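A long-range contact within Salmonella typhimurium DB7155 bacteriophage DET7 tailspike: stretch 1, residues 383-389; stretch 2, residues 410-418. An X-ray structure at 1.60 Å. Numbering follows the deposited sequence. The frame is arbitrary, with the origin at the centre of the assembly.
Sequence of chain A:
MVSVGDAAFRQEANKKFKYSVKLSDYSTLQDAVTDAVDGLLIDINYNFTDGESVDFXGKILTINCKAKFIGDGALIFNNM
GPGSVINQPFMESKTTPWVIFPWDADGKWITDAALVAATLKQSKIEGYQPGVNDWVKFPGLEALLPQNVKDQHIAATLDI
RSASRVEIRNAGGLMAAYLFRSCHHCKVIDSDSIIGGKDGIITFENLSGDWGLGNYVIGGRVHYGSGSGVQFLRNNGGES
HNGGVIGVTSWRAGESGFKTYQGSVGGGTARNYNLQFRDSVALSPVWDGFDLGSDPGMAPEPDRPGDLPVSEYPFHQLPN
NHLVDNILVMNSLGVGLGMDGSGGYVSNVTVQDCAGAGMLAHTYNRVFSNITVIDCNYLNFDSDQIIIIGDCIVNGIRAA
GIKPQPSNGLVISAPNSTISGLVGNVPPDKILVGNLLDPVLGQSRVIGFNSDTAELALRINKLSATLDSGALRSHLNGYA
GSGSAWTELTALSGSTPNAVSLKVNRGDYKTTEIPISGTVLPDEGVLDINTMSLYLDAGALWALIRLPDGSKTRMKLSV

Stretch 1, residues 383-389: SDQIIII
Stretch 2, residues 410-418: LVISAPNST

The two stretches run side by side as neighbouring parallel strands: the axes of 386-388 and 412-414 approach to 4.8 Å with 1° between their N-to-C directions. The register has a constant offset of 26, with CA-CA distances of 4.6 Å for Asp384-Leu410, 4.9 Å for Gln385-Val411, 4.8 Å for Ile386-Ile412, 4.9 Å for Ile387-Ser413 and 4.7 Å for Ile388-Ala414. Together they bury 596 Å².

Leu410 (phi/psi -93/164, chi1 m, chi2 t) begins the contact. Its N donates to Asp384 OD1 at 2.8 Å and 172°; Asp384 (-81/158, chi1 m, chi2 -44°) thus supplies a side-chain acceptor where the ladder has yet to start. Leu410 O in turn accepts from Gln385 N at 2.9 Å.

Val411 (-77/-52) and Gln385 (-76/-44) share a helix-like kink ahead of the extended segments. Val411 O accepts from Ile386 N at 2.9 Å, although the 131° angle is well bent. The Val411 CA-to-CB bond points away from stretch 1, with chi1 t, whereas that of Gln385 points toward stretch 2, with chi1 m and chi2 t.

Ile412 (-125/131) pairs with Ile386 (-128/119), their side chains on the same face of the sheet. Both are m,t rotamers, and Ile386 CD1 lies 3.9 Å from Ile412 CG1, an apolar contact between buried, beta-branched residues suited to extended backbone. Ile412 CA also makes a CA-H...O contact of 3.5 Å with Ile386 O.

Ser413 (-129/98, chi1 t) uses both backbone polar groups: its N donates to Ile386 O at 2.9 Å and 172°, and its O accepts from Ile388 N at 3.0 Å and 165°. Its side chain shares the other face with that of Ile387 (-126/126, chi1 m, chi2 147°). This face is partly exposed, and Ser413 OG hydrogen-bonds water 2 at 2.9 Å.

Ala414 (-142/62) brings its CB to 3.9 Å from Ile388 CB; the small methyl fits beside the buried isoleucine (-128/128, m,t). Ala414 CA approaches Ile388 O to 3.5 Å, with a nearly linear 175° angle at H.

A type I turn from Ala414 to Ser417 then changes the chain's course, with Pro415 at -65/-17, Asn416 at -111/11 and Ser417 N donating to Ala414 O at 3.1 Å. Asn416 (chi1 m, chi2 -52°) points toward stretch 1, and its ND2 donates to Ile389 O at 3.0 Å. Water 1 donates to Ile388 O at 2.9 Å while accepting from Asn416 N at 3.0 Å and Ser417 OG at 2.9 Å. Ser417 has chi1 m; Thr418 makes no contact.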

# COMPACT_ATOMS: atom_id res chain seq x y z
N SER A 383 -19.06 21.33 5.24
CA SER A 383 -18.03 20.56 5.94
C SER A 383 -16.71 20.70 5.18
O SER A 383 -16.69 20.94 3.98
CB SER A 383 -18.39 19.06 5.98
OG SER A 383 -17.38 18.31 6.64
N ASP A 384 -15.62 20.59 5.90
CA ASP A 384 -14.34 20.49 5.27
C ASP A 384 -14.10 19.05 4.83
O ASP A 384 -14.68 18.14 5.42
CB ASP A 384 -13.26 20.92 6.24
CG ASP A 384 -13.54 22.31 6.83
OD1 ASP A 384 -13.93 23.21 6.07
OD2 ASP A 384 -13.41 22.47 8.06
N GLN A 385 -13.22 18.84 3.87
CA GLN A 385 -12.96 17.48 3.35
C GLN A 385 -12.12 16.66 4.30
O GLN A 385 -12.34 15.43 4.43
CB GLN A 385 -12.35 17.55 1.98
CG GLN A 385 -13.32 18.12 0.90
CD GLN A 385 -12.64 18.60 -0.35
OE1 GLN A 385 -11.73 17.97 -0.88
NE2 GLN A 385 -13.10 19.72 -0.86
N ILE A 386 -11.06 17.27 4.84
CA ILE A 386 -10.10 16.60 5.68
C ILE A 386 -9.99 17.47 6.95
O ILE A 386 -9.58 18.62 6.87
CB ILE A 386 -8.73 16.52 4.95
CG1 ILE A 386 -8.82 15.73 3.63
CG2 ILE A 386 -7.66 15.98 5.86
CD1 ILE A 386 -7.67 16.07 2.64
N ILE A 387 -10.33 16.91 8.11
CA ILE A 387 -10.37 17.64 9.38
C ILE A 387 -9.51 16.90 10.39
O ILE A 387 -9.66 15.68 10.55
CB ILE A 387 -11.79 17.68 9.91
CG1 ILE A 387 -12.69 18.46 8.94
CG2 ILE A 387 -11.82 18.24 11.35
CD1 ILE A 387 -14.14 17.93 8.87
N ILE A 388 -8.54 17.60 10.99
CA ILE A 388 -7.77 17.09 12.10
C ILE A 388 -7.86 18.16 13.17
O ILE A 388 -7.55 19.31 12.92
CB ILE A 388 -6.28 16.83 11.75
CG1 ILE A 388 -6.17 15.86 10.56
CG2 ILE A 388 -5.53 16.31 12.96
CD1 ILE A 388 -4.74 15.66 10.07
N ILE A 389 -8.24 17.78 14.39
CA ILE A 389 -8.50 18.77 15.45
C ILE A 389 -7.26 19.14 16.25
O ILE A 389 -7.01 20.32 16.46
CB ILE A 389 -9.56 18.24 16.44
CG1 ILE A 389 -10.86 17.97 15.71
CG2 ILE A 389 -9.74 19.21 17.62
CD1 ILE A 389 -11.52 19.19 15.06
N LEU A 410 -13.42 23.92 3.42
CA LEU A 410 -12.02 23.83 3.06
C LEU A 410 -11.68 22.42 2.55
O LEU A 410 -12.38 21.45 2.86
CB LEU A 410 -11.14 24.12 4.27
CG LEU A 410 -11.33 25.49 4.93
CD1 LEU A 410 -10.66 25.55 6.29
CD2 LEU A 410 -10.73 26.50 3.99
N VAL A 411 -10.56 22.30 1.89
CA VAL A 411 -10.04 20.98 1.54
C VAL A 411 -9.43 20.39 2.82
O VAL A 411 -9.73 19.25 3.17
CB VAL A 411 -9.03 21.03 0.42
CG1 VAL A 411 -8.39 19.65 0.16
CG2 VAL A 411 -9.69 21.51 -0.83
N ILE A 412 -8.54 21.15 3.48
CA ILE A 412 -7.90 20.73 4.71
C ILE A 412 -8.13 21.76 5.80
O ILE A 412 -7.88 22.94 5.58
CB ILE A 412 -6.36 20.60 4.53
CG1 ILE A 412 -6.06 19.44 3.60
CG2 ILE A 412 -5.65 20.35 5.91
CD1 ILE A 412 -4.63 19.42 3.08
N SER A 413 -8.56 21.28 6.96
CA SER A 413 -8.63 22.07 8.19
C SER A 413 -7.93 21.29 9.30
O SER A 413 -8.48 20.36 9.92
CB SER A 413 -10.09 22.29 8.54
OG SER A 413 -10.24 22.95 9.79
N ALA A 414 -6.67 21.67 9.51
CA ALA A 414 -5.78 21.03 10.47
C ALA A 414 -4.91 22.07 11.16
O ALA A 414 -3.69 22.09 11.05
CB ALA A 414 -4.92 19.97 9.78
N PRO A 415 -5.58 22.98 11.88
CA PRO A 415 -4.91 24.18 12.38
C PRO A 415 -3.81 23.99 13.40
O PRO A 415 -3.01 24.92 13.60
CB PRO A 415 -6.06 24.99 12.97
CG PRO A 415 -7.17 24.03 13.22
CD PRO A 415 -7.01 22.90 12.26
N ASN A 416 -3.73 22.82 14.05
CA ASN A 416 -2.70 22.55 15.01
C ASN A 416 -1.69 21.49 14.52
O ASN A 416 -0.84 21.03 15.32
CB ASN A 416 -3.35 22.08 16.29
CG ASN A 416 -4.26 23.13 16.91
OD1 ASN A 416 -3.84 24.28 17.12
ND2 ASN A 416 -5.51 22.75 17.23
N SER A 417 -1.75 21.14 13.23
CA SER A 417 -0.92 20.08 12.68
C SER A 417 0.18 20.63 11.77
O SER A 417 0.03 21.71 11.20
CB SER A 417 -1.80 19.13 11.88
OG SER A 417 -2.73 18.48 12.76
N THR A 418 1.21 19.81 11.57
CA THR A 418 2.22 20.06 10.57
C THR A 418 2.06 19.04 9.46
O THR A 418 1.96 17.85 9.73
CB THR A 418 3.60 19.96 11.19
OG1 THR A 418 3.75 21.05 12.13
CG2 THR A 418 4.68 20.05 10.11
O HOH W 1 -4.91 20.15 13.61
O HOH W 2 -10.17 21.38 12.23